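Local coordinates for Exo-beta-1,4-mannosidase (Rhizomucor miehei, PDB 4LYP), which hydrolyses terminal beta-mannosyl residues as a family 5 glycoside hydrolase with a TIM-barrel fold, and also shows transglycosylation activity, at residues Y274-A279 / S323-Q328; A242-F247 / H280-I285; E268-E273 / E295-Y300; K46-Y51 / I285-C290. All blocks are in the same frame, centred on the assembly; numbering follows the deposited sequence. Where two conformers were deposited one is given.

Interaction 1 (Y274-A279 / S323-Q328)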
# COMPACT_ATOMS: atom_id res chain seq x y z
N TYR A 274 6.09 -21.55 -0.01
CA TYR A 274 7.51 -21.36 0.28
C TYR A 274 7.82 -19.87 0.24
O TYR A 274 8.49 -19.33 1.12
CB TYR A 274 8.37 -22.10 -0.83
CG TYR A 274 9.86 -21.93 -0.61
CD1 TYR A 274 10.53 -22.83 0.21
CD2 TYR A 274 10.57 -20.83 -1.16
CE1 TYR A 274 11.89 -22.68 0.48
CE2 TYR A 274 11.94 -20.68 -0.88
CZ TYR A 274 12.56 -21.62 -0.08
OH TYR A 274 13.93 -21.50 0.17
N ASP A 275 7.36 -19.18 -0.81
CA ASP A 275 7.59 -17.73 -0.93
C ASP A 275 6.92 -17.01 0.26
O ASP A 275 7.49 -16.06 0.83
CB ASP A 275 7.01 -17.26 -2.25
CG ASP A 275 7.00 -15.75 -2.42
OD1 ASP A 275 8.10 -15.17 -2.61
OD2 ASP A 275 5.89 -15.19 -2.42
N PHE A 276 5.68 -17.42 0.58
CA PHE A 276 4.98 -16.82 1.73
C PHE A 276 5.77 -16.95 3.01
O PHE A 276 5.91 -15.97 3.79
CB PHE A 276 3.59 -17.49 1.83
CG PHE A 276 2.70 -16.92 2.89
CD1 PHE A 276 2.72 -17.43 4.19
CD2 PHE A 276 1.80 -15.87 2.58
CE1 PHE A 276 1.84 -16.91 5.14
CE2 PHE A 276 0.94 -15.36 3.53
CZ PHE A 276 0.95 -15.89 4.79
N ASP A 277 6.28 -18.14 3.30
CA ASP A 277 7.02 -18.38 4.53
C ASP A 277 8.37 -17.67 4.55
O ASP A 277 8.85 -17.22 5.58
CB ASP A 277 7.19 -19.89 4.79
CG ASP A 277 5.88 -20.56 5.12
OD1 ASP A 277 4.89 -19.87 5.44
OD2 ASP A 277 5.84 -21.81 5.16
N ARG A 278 8.99 -17.58 3.38
CA ARG A 278 10.29 -16.91 3.26
C ARG A 278 10.16 -15.42 3.74
O ARG A 278 11.07 -14.89 4.36
CB ARG A 278 10.73 -16.93 1.81
CG ARG A 278 11.92 -16.11 1.46
CD ARG A 278 12.52 -16.43 0.10
NE ARG A 278 11.52 -16.19 -0.96
CZ ARG A 278 11.54 -16.72 -2.18
NH1 ARG A 278 12.59 -17.49 -2.56
NH2 ARG A 278 10.51 -16.49 -3.06
N ALA A 279 9.01 -14.80 3.46
CA ALA A 279 8.79 -13.43 3.87
C ALA A 279 8.28 -13.32 5.31
O ALA A 279 8.57 -12.39 6.02
CB ALA A 279 7.74 -12.76 2.95
N SER A 323 -5.48 -17.45 3.37
CA SER A 323 -5.97 -17.55 4.75
C SER A 323 -5.33 -18.80 5.38
O SER A 323 -4.87 -18.76 6.54
CB SER A 323 -7.47 -17.61 4.78
OG SER A 323 -7.91 -17.84 6.13
N LYS A 324 -5.25 -19.91 4.61
CA LYS A 324 -4.70 -21.11 5.17
C LYS A 324 -3.16 -20.97 5.43
O LYS A 324 -2.64 -21.44 6.45
CB LYS A 324 -4.99 -22.26 4.22
CG LYS A 324 -6.45 -22.72 4.29
CD LYS A 324 -6.72 -23.54 5.53
CE LYS A 324 -7.91 -24.49 5.42
NZ LYS A 324 -7.90 -25.47 6.56
N TRP A 325 -2.45 -20.29 4.52
CA TRP A 325 -1.03 -20.08 4.71
C TRP A 325 -0.78 -19.29 5.99
O TRP A 325 0.17 -19.54 6.77
CB TRP A 325 -0.42 -19.39 3.52
CG TRP A 325 -0.47 -20.16 2.25
CD1 TRP A 325 -0.85 -21.46 2.05
CD2 TRP A 325 -0.09 -19.67 0.95
NE1 TRP A 325 -0.79 -21.76 0.72
CE2 TRP A 325 -0.34 -20.72 -0.01
CE3 TRP A 325 0.31 -18.40 0.49
CZ2 TRP A 325 -0.11 -20.56 -1.38
CZ3 TRP A 325 0.56 -18.30 -0.87
CH2 TRP A 325 0.37 -19.33 -1.77
N ALA A 326 -1.60 -18.24 6.17
CA ALA A 326 -1.42 -17.42 7.39
C ALA A 326 -1.72 -18.25 8.66
O ALA A 326 -1.03 -18.12 9.67
CB ALA A 326 -2.31 -16.20 7.33
N ALA A 327 -2.77 -19.08 8.59
CA ALA A 327 -3.14 -19.91 9.72
C ALA A 327 -2.00 -20.86 10.12
O ALA A 327 -1.75 -21.12 11.29
CB ALA A 327 -4.46 -20.64 9.50
N GLN A 328 -1.28 -21.36 9.12
CA GLN A 328 -0.15 -22.28 9.35
C GLN A 328 0.90 -21.61 10.21
O GLN A 328 1.58 -22.27 11.03
CB GLN A 328 0.40 -22.78 7.99
CG GLN A 328 -0.52 -23.79 7.35
CD GLN A 328 -0.05 -24.63 6.16
OE1 GLN A 328 -0.71 -24.57 5.13
NE2 GLN A 328 0.93 -25.53 6.35

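Interaction 2 (A242-F247 / H280-I285)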
# COMPACT_ATOMS: atom_id res chain seq x y z
N ALA A 242 12.78 -12.01 -2.42
CA ALA A 242 13.93 -11.60 -1.63
C ALA A 242 14.30 -12.75 -0.67
O ALA A 242 13.44 -13.53 -0.24
CB ALA A 242 13.57 -10.37 -0.86
N PRO A 243 15.59 -12.84 -0.27
CA PRO A 243 15.97 -13.97 0.57
C PRO A 243 15.45 -13.83 1.96
O PRO A 243 15.31 -12.71 2.54
CB PRO A 243 17.48 -13.93 0.54
CG PRO A 243 17.80 -12.55 0.12
CD PRO A 243 16.70 -12.01 -0.69
N ALA A 244 15.18 -14.99 2.60
CA ALA A 244 14.72 -15.03 3.98
C ALA A 244 15.64 -14.20 4.89
O ALA A 244 15.20 -13.51 5.83
CB ALA A 244 14.63 -16.47 4.51
N SER A 245 16.95 -14.31 4.67
CA SER A 245 17.90 -13.60 5.56
C SER A 245 17.71 -12.09 5.50
O SER A 245 17.95 -11.39 6.48
CB SER A 245 19.34 -13.95 5.13
OG SER A 245 19.56 -13.66 3.73
N TRP A 246 17.29 -11.56 4.33
CA TRP A 246 17.06 -10.11 4.22
C TRP A 246 15.80 -9.72 5.00
O TRP A 246 15.82 -8.75 5.76
CB TRP A 246 16.97 -9.72 2.77
CG TRP A 246 16.65 -8.29 2.51
CD1 TRP A 246 17.52 -7.25 2.54
CD2 TRP A 246 15.33 -7.73 2.18
NE1 TRP A 246 16.88 -6.06 2.23
CE2 TRP A 246 15.54 -6.31 1.99
CE3 TRP A 246 14.05 -8.27 2.03
CZ2 TRP A 246 14.51 -5.46 1.65
CZ3 TRP A 246 13.03 -7.40 1.62
CH2 TRP A 246 13.25 -6.00 1.48
N PHE A 247 14.72 -10.51 4.88
CA PHE A 247 13.56 -10.26 5.69
C PHE A 247 13.91 -10.32 7.15
O PHE A 247 13.41 -9.47 7.94
CB PHE A 247 12.45 -11.26 5.40
CG PHE A 247 11.76 -11.02 4.09
CD1 PHE A 247 10.83 -9.96 3.92
CD2 PHE A 247 12.02 -11.86 2.96
CE1 PHE A 247 10.19 -9.76 2.73
CE2 PHE A 247 11.34 -11.62 1.76
CZ PHE A 247 10.43 -10.58 1.65
N HIS A 280 7.40 -14.29 5.70
CA HIS A 280 6.59 -14.09 6.92
C HIS A 280 7.04 -14.89 8.14
O HIS A 280 6.64 -14.53 9.24
CB HIS A 280 5.13 -14.42 6.63
CG HIS A 280 4.52 -13.52 5.59
ND1 HIS A 280 3.99 -13.96 4.43
CD2 HIS A 280 4.25 -12.17 5.64
CE1 HIS A 280 3.50 -12.90 3.73
NE2 HIS A 280 3.62 -11.83 4.46
N ASP A 281 7.81 -15.98 7.95
CA ASP A 281 8.15 -16.82 9.10
C ASP A 281 9.40 -16.26 9.79
O ASP A 281 10.50 -16.83 9.70
CB ASP A 281 8.34 -18.28 8.64
CG ASP A 281 8.52 -19.24 9.80
OD1 ASP A 281 8.25 -18.87 10.93
OD2 ASP A 281 8.93 -20.37 9.53
N HIS A 282 9.22 -15.15 10.47
CA HIS A 282 10.28 -14.45 11.17
C HIS A 282 9.72 -13.89 12.44
O HIS A 282 8.55 -13.40 12.43
CB HIS A 282 10.88 -13.29 10.33
CG HIS A 282 11.48 -13.78 9.03
ND1 HIS A 282 12.67 -14.39 8.96
CD2 HIS A 282 10.94 -13.83 7.78
CE1 HIS A 282 12.90 -14.81 7.71
NE2 HIS A 282 11.81 -14.46 6.97
N LYS A 283 10.51 -13.84 13.51
CA LYS A 283 10.01 -13.35 14.76
C LYS A 283 9.47 -11.90 14.62
O LYS A 283 8.52 -11.50 15.33
CB LYS A 283 11.16 -13.35 15.82
CG LYS A 283 10.76 -12.80 17.20
CD LYS A 283 11.84 -13.06 18.20
CE LYS A 283 11.39 -12.79 19.65
NZ LYS A 283 9.99 -13.16 19.99
N ASN A 284 10.16 -11.07 13.82
CA ASN A 284 9.82 -9.65 13.77
C ASN A 284 8.98 -9.31 12.55
O ASN A 284 8.92 -8.14 12.17
CB ASN A 284 11.07 -8.79 13.89
CG ASN A 284 11.69 -8.99 15.23
OD1 ASN A 284 10.99 -8.89 16.22
ND2 ASN A 284 13.00 -9.31 15.27
N ILE A 285 8.31 -10.30 11.96
CA ILE A 285 7.20 -10.05 11.05
C ILE A 285 5.95 -10.42 11.78
O ILE A 285 5.69 -11.61 12.03
CB ILE A 285 7.37 -10.79 9.70
CG1 ILE A 285 8.61 -10.32 8.93
CG2 ILE A 285 6.08 -10.66 8.86
CD1 ILE A 285 8.56 -8.91 8.37

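Interaction 3 (E268-E273 / E295-Y300)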
# COMPACT_ATOMS: atom_id res chain seq x y z
N GLU A 268 3.26 -9.59 -1.84
CA GLU A 268 2.04 -9.93 -2.66
C GLU A 268 1.41 -11.24 -2.25
O GLU A 268 0.20 -11.44 -2.37
CB GLU A 268 2.41 -10.03 -4.12
CG GLU A 268 2.85 -8.72 -4.81
CD GLU A 268 3.73 -9.03 -6.01
OE1 GLU A 268 3.32 -8.90 -7.16
OE2 GLU A 268 4.91 -9.47 -5.78
N SER A 269 2.26 -12.24 -1.88
CA SER A 269 1.81 -13.61 -1.71
C SER A 269 1.21 -14.15 -3.01
O SER A 269 0.17 -14.82 -3.00
CB SER A 269 0.87 -13.76 -0.53
OG SER A 269 1.52 -13.36 0.66
N LYS A 270 1.86 -13.89 -4.14
CA LYS A 270 1.35 -14.27 -5.43
C LYS A 270 1.85 -15.60 -5.90
O LYS A 270 1.43 -16.07 -6.95
CB LYS A 270 1.60 -13.24 -6.45
CG LYS A 270 2.91 -13.03 -6.95
CD LYS A 270 2.92 -12.09 -8.26
CE LYS A 270 2.56 -12.43 -9.70
NZ LYS A 270 3.25 -11.44 -10.65
N LEU A 271 2.80 -16.20 -5.17
CA LEU A 271 3.49 -17.42 -5.64
C LEU A 271 3.01 -18.63 -4.87
O LEU A 271 1.81 -18.95 -4.95
CB LEU A 271 5.03 -17.17 -5.54
CG LEU A 271 5.50 -15.99 -6.42
CD1 LEU A 271 7.01 -15.76 -6.24
CD2 LEU A 271 5.19 -16.14 -7.92
N ASP A 272 3.85 -19.24 -4.07
CA ASP A 272 3.50 -20.47 -3.34
C ASP A 272 3.72 -20.25 -1.83
O ASP A 272 4.13 -19.16 -1.38
CB ASP A 272 4.31 -21.66 -3.93
CG ASP A 272 5.83 -21.48 -3.80
OD1 ASP A 272 6.32 -20.41 -3.30
OD2 ASP A 272 6.58 -22.33 -4.33
N GLU A 273 3.49 -21.35 -1.09
CA GLU A 273 3.65 -21.24 0.39
C GLU A 273 5.13 -21.03 0.78
O GLU A 273 5.41 -20.37 1.75
CB GLU A 273 3.09 -22.46 1.06
CG GLU A 273 2.73 -22.15 2.58
CD GLU A 273 1.97 -23.27 3.33
OE1 GLU A 273 1.85 -24.35 2.73
OE2 GLU A 273 1.57 -23.10 4.57
N GLU A 295 -5.93 -8.48 -13.33
CA GLU A 295 -5.58 -8.04 -14.68
C GLU A 295 -4.05 -8.12 -14.86
O GLU A 295 -3.58 -8.65 -15.87
CB GLU A 295 -6.08 -6.62 -14.93
CG GLU A 295 -5.72 -6.09 -16.31
CD GLU A 295 -6.25 -4.73 -16.66
OE1 GLU A 295 -7.08 -4.17 -15.88
OE2 GLU A 295 -5.85 -4.22 -17.69
N ASN A 296 -3.27 -7.66 -13.87
CA ASN A 296 -1.84 -7.63 -14.03
C ASN A 296 -1.30 -9.02 -14.24
O ASN A 296 -0.31 -9.20 -14.95
CB ASN A 296 -1.18 -7.10 -12.73
CG ASN A 296 -1.70 -5.72 -12.31
OD1 ASN A 296 -2.90 -5.53 -12.23
ND2 ASN A 296 -0.80 -4.82 -12.02
N TRP A 297 -1.94 -10.05 -13.64
CA TRP A 297 -1.47 -11.42 -13.70
C TRP A 297 -2.07 -12.19 -14.84
O TRP A 297 -1.78 -13.39 -14.97
CB TRP A 297 -1.75 -12.12 -12.37
CG TRP A 297 -1.11 -11.46 -11.20
CD1 TRP A 297 -0.20 -10.44 -11.21
CD2 TRP A 297 -1.46 -11.71 -9.80
NE1 TRP A 297 0.06 -10.06 -9.85
CE2 TRP A 297 -0.67 -10.82 -9.01
CE3 TRP A 297 -2.33 -12.61 -9.16
CZ2 TRP A 297 -0.78 -10.79 -7.59
CZ3 TRP A 297 -2.38 -12.65 -7.79
CH2 TRP A 297 -1.59 -11.76 -7.02
N GLY A 298 -2.86 -11.53 -15.71
CA GLY A 298 -3.37 -12.25 -16.90
C GLY A 298 -4.59 -13.11 -16.66
O GLY A 298 -5.00 -13.84 -17.53
N ILE A 299 -5.21 -12.96 -15.47
CA ILE A 299 -6.40 -13.74 -15.14
C ILE A 299 -7.69 -13.08 -15.67
O ILE A 299 -8.67 -13.76 -15.92
CB ILE A 299 -6.47 -13.88 -13.58
CG1 ILE A 299 -5.21 -14.62 -13.12
CG2 ILE A 299 -7.77 -14.53 -13.09
CD1 ILE A 299 -5.12 -16.08 -13.55
N TYR A 300 -7.65 -11.75 -15.81
CA TYR A 300 -8.85 -10.98 -16.16
C TYR A 300 -8.51 -9.98 -17.21
O TYR A 300 -7.53 -9.24 -17.07
CB TYR A 300 -9.32 -10.24 -14.88
CG TYR A 300 -10.50 -9.32 -15.11
CD1 TYR A 300 -11.77 -9.81 -15.38
CD2 TYR A 300 -10.31 -7.92 -15.06
CE1 TYR A 300 -12.82 -8.94 -15.57
CE2 TYR A 300 -11.40 -7.05 -15.24
CZ TYR A 300 -12.61 -7.56 -15.48
OH TYR A 300 -13.68 -6.71 -15.73
O HOH W 1 1.23 -7.84 -8.38
O HOH W 2 2.46 -10.51 -13.80

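Interaction 4 (K46-Y51 / I285-C290). With GAI (guanidine), chain D.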
# COMPACT_ATOMS: atom_id res chain seq x y z
N LYS A 46 -4.57 -14.73 16.15
CA LYS A 46 -5.65 -14.84 15.15
C LYS A 46 -6.29 -13.49 14.74
O LYS A 46 -7.31 -13.45 14.11
CB LYS A 46 -6.73 -15.82 15.58
CG LYS A 46 -6.13 -17.24 15.74
CD LYS A 46 -7.27 -18.23 16.06
N GLY A 47 -5.68 -12.41 15.16
CA GLY A 47 -6.14 -11.09 14.75
C GLY A 47 -5.32 -10.05 15.42
O GLY A 47 -4.34 -10.33 16.13
N PHE A 48 -5.74 -8.81 15.17
CA PHE A 48 -5.17 -7.63 15.81
C PHE A 48 -6.01 -7.22 17.01
O PHE A 48 -7.20 -7.60 17.08
CB PHE A 48 -5.13 -6.44 14.85
CG PHE A 48 -4.38 -6.72 13.59
CD1 PHE A 48 -2.98 -6.84 13.61
CD2 PHE A 48 -5.01 -6.82 12.36
CE1 PHE A 48 -2.23 -7.10 12.47
CE2 PHE A 48 -4.29 -7.06 11.22
CZ PHE A 48 -2.90 -7.20 11.23
N THR A 49 -5.43 -6.41 17.91
CA THR A 49 -6.20 -5.75 18.97
C THR A 49 -5.80 -4.31 18.98
O THR A 49 -4.72 -3.91 18.57
CB THR A 49 -5.96 -6.40 20.36
OG1 THR A 49 -4.63 -6.18 20.80
CG2 THR A 49 -6.22 -7.91 20.32
N ARG A 50 -6.69 -3.50 19.57
CA ARG A 50 -6.42 -2.08 19.85
C ARG A 50 -7.39 -1.70 20.97
O ARG A 50 -8.58 -2.13 20.90
CB ARG A 50 -6.64 -1.19 18.60
CG ARG A 50 -5.98 0.17 18.81
CD ARG A 50 -6.34 1.11 17.67
NE ARG A 50 -5.48 2.31 17.75
CZ ARG A 50 -5.70 3.47 17.15
NH1 ARG A 50 -6.86 3.71 16.49
NH2 ARG A 50 -4.74 4.41 17.19
N TYR A 51 -6.92 -0.93 21.97
CA TYR A 51 -7.85 -0.53 23.06
C TYR A 51 -8.46 -1.76 23.74
O TYR A 51 -9.60 -1.66 24.24
CB TYR A 51 -8.92 0.47 22.62
CG TYR A 51 -8.46 1.70 21.90
CD1 TYR A 51 -7.69 2.65 22.57
CD2 TYR A 51 -8.79 1.88 20.54
CE1 TYR A 51 -7.27 3.83 21.90
CE2 TYR A 51 -8.37 3.05 19.88
CZ TYR A 51 -7.58 3.96 20.52
OH TYR A 51 -7.19 5.15 19.92
N ILE A 285 8.31 -10.30 11.96
CA ILE A 285 7.20 -10.05 11.05
C ILE A 285 5.95 -10.42 11.78
O ILE A 285 5.69 -11.61 12.03
CB ILE A 285 7.37 -10.79 9.70
CG1 ILE A 285 8.61 -10.32 8.93
CG2 ILE A 285 6.08 -10.66 8.86
CD1 ILE A 285 8.56 -8.91 8.37
N ASP A 286 5.14 -9.44 12.18
CA ASP A 286 4.03 -9.72 13.08
C ASP A 286 2.79 -10.21 12.42
O ASP A 286 1.97 -10.89 13.03
CB ASP A 286 3.71 -8.42 13.87
CG ASP A 286 4.81 -8.06 14.81
OD1 ASP A 286 5.05 -8.83 15.77
OD2 ASP A 286 5.44 -7.00 14.61
N TYR A 287 2.58 -9.84 11.14
CA TYR A 287 1.39 -10.25 10.44
C TYR A 287 1.71 -10.44 8.99
O TYR A 287 2.84 -10.10 8.58
CB TYR A 287 0.15 -9.33 10.65
CG TYR A 287 0.33 -7.96 10.03
CD1 TYR A 287 0.96 -6.92 10.70
CD2 TYR A 287 -0.22 -7.70 8.76
CE1 TYR A 287 1.04 -5.61 10.15
CE2 TYR A 287 -0.17 -6.43 8.18
CZ TYR A 287 0.47 -5.41 8.88
OH TYR A 287 0.55 -4.13 8.35
N THR A 288 0.76 -10.99 8.24
CA THR A 288 0.99 -11.35 6.81
C THR A 288 0.10 -10.52 5.91
O THR A 288 -0.95 -10.03 6.35
CB THR A 288 0.83 -12.85 6.60
OG1 THR A 288 -0.57 -13.21 6.64
CG2 THR A 288 1.57 -13.66 7.69
N THR A 289 0.49 -10.40 4.65
CA THR A 289 -0.28 -9.64 3.68
C THR A 289 -0.37 -10.43 2.41
O THR A 289 0.42 -11.31 2.13
CB THR A 289 0.28 -8.27 3.38
OG1 THR A 289 1.56 -8.35 2.74
CG2 THR A 289 0.38 -7.41 4.60
N CYS A 290 -1.37 -10.03 1.58
CA CYS A 290 -1.44 -10.44 0.19
C CYS A 290 -1.95 -9.29 -0.64
O CYS A 290 -2.63 -8.36 -0.12
CB CYS A 290 -2.30 -11.74 0.08
SG CYS A 290 -4.00 -11.59 0.60
C GAI D . -9.96 -10.53 15.08
N1 GAI D . -10.31 -10.93 16.43
N2 GAI D . -9.30 -11.14 13.96
N3 GAI D . -10.21 -9.31 14.76

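Interaction 1 (Y274-A279 / S323-Q328)
W325 lays its CB over one face of the F276 ring, 3.8 Å from the ring centroid and 13° off the normal, which fits a CH-pi contact. The indole then turns its own edge to the same phenyl: W325 CE3 approaches F276 CD2 to 3.6 Å, and with the planes at 61° the pair is an offset edge-to-face stack rather than a parallel one. F276 reaches this far because its CG is anti to the backbone N (chi1 -176°), which sends the ring across the gap between the helices. Its leading atoms pass the indole and arrive at the partner backbone, where F276 CE1 lies 3.5 Å from W325 O and F276 CZ 3.7 Å from A326 N. The methyl of A326 completes the seat, with CB 4.1 Å from F276 CZ.

Helices 273-280 and 308-329 are successive outer helices of the TIM barrel, with strand 288-292 between them in the chain. T288 of that strand touches both F276 and A326, so the phenyl, projecting from helix 273-280, lies between helix 308-329 and the barrel wall. No hydrogen bond crosses the contact. Within helix 273-280, R278 NH2 forms a salt bridge to D275 OD1 at 2.8 Å; that oxygen lies in the guanidinium plane and uses its anti lone pair. R278 NH2 also pairs with E241, while Y274 CD2 lies over a face of the guanidinium.

Interaction 2 (A242-F247 / H280-I285)
The carbonyl oxygen of P243 accepts two backbone N-H groups, from W246 N at 2.9 Å and from F247 N at 3.3 Å, and so starts the helical turn from which A244 and F247 meet H282. P243 is accordingly the N-cap of that helix. H282 comes in with one corner of its imidazole: H282 CE1 comes within 3.2 Å of A244 O, a close approach of a ring carbon to a carbonyl oxygen, and H282 NE2 lies 3.6 Å from F247 CB. A244 CB sits at the imidazole edge, in its plane, 4.0 Å from H282 CE1. With CG anti to its carbonyl carbon (chi1 -74°), F247 presents mainly CB here, and its ring leads away, with W246 CE3 lying over one of its faces. The imidazole is held by bonds at both nitrogens, NE2 to R278 O and ND1 to E248 OE1; two oxygen partners would be consistent with a doubly protonated ring. H282 also opens a type I turn, closed by I285 N to H282 O at 3.1 Å. The contact thus joins the first turn of helix 244-257 to the loop that runs from helix 273-280 into strand 288-292, where K331 NZ binds both H280 O and I285 O.

Interaction 3 (E268-E273 / E295-Y300)
K270 lies across the indole of W297, its CE over the five-membered ring at 3.6 Å from the centroid and 18° off the normal, a CH-pi contact. The nearest ring atom is W297 NE1, 3.4 Å from K270 CE, while nearer the backbone K270 CB rests 3.6 Å from W297 CZ2. The chain takes this course because CG stands between the backbone N and the carbonyl carbon (chi1 73°) and a bend follows at chi3 (-77°), bringing the aliphatic part down along the ring.

At the indole edge, in its plane, a water accepts from W297 NE1 at 2.9 Å and donates to E268 OE1 at 2.6 Å. A second, looser water spans K270 NZ (a weak bond) and N296 O, 3.3 Å from that oxygen.

Further out, E268 OE2 is held by Q240 NE2. W297 stands in a type I turn closed by G298 N to E295 O at 3.0 Å. N296 of the same turn belongs to the guanidine pocket that includes E238, with its OD1 bonded to Y421 OH, so this loop pair borders the probable substrate cleft.

The chemistry is therefore divided: the lysine lays mainly methylenes on the indole face, its ammonium end, also near the ring, having a weak bond to a water, whereas the indole N-H reaches the E268 carboxylate, itself close to that of E238, through one water.

Interaction 4 (K46-Y51 / I285-C290)
F48 drives the edge of its ring into a face of Y287. Centroids 5.0 Å apart and planes at 85° define a T-shaped, edge-to-face stack. The touching edge is F48 CE1 and CZ: CZ stands 3.5 Å from Y287 CG, and CE1 lies 3.6 Å from the same carbon, so the approach is offset toward the CB side of the tyrosine ring and away from its hydroxyl. Y287 CB joins in, 3.7 Å from F48 CE1. The tyrosine presents this face because its CG is placed between the backbone N and the carbonyl carbon (chi1 68°).

Apolar packing extends the stack, since F48 also touches L262 and V334, residues of strands 262-264 and 333-338. Strand 48-50 pairs antiparallel with the first part of strand 53-61, F48 bonding through its backbone to Y55, while Y287 immediately precedes strand 288-292. The contact therefore sets an N-terminal hairpin against the N-terminal ends of TIM-barrel strands, the end remote from where the C-terminal ends of the strands form the active site in this family.

Hydrogen bonds lie around the aromatic pair rather than within it. Y287 OH bonds to S232 OG, fixing the far end of the ring, and D286 OD2 takes both K255 NZ in a salt bridge and V263 N.

Of the two segments, 46-51 is the one that meets the guanidine. Guanidine N2 donates to K46 O at 3.1 Å with an N-H...O angle of 150°, and it lies 3.3 Å from G47 CA. P54, Y55, L56, R382, S385 and L447 complete this pocket.

Overall arrangement
From the N terminus, interaction 4 is the first to open: residues 46-51 wait 233 residues for 285-290, so the contact ties the early hairpin to the barrel strand 288-292. Interaction 2 opens at 242-247 and closes at 280-285, nested inside interaction 4 and sharing I285 with it. Interaction 3 opens at 268-273, before interaction 2 has closed, and ends at 295-300, thus crossing both. Interaction 1, from 274-279 to 323-328, crosses the other three and closes last. Helix 273-280 and its flanking loops are common ground: F276 touches S269, A279 O packs on I285 CG1, and S269 OG probably bonds to T289 O, joining the helix layer, barrel wall and cleft loops.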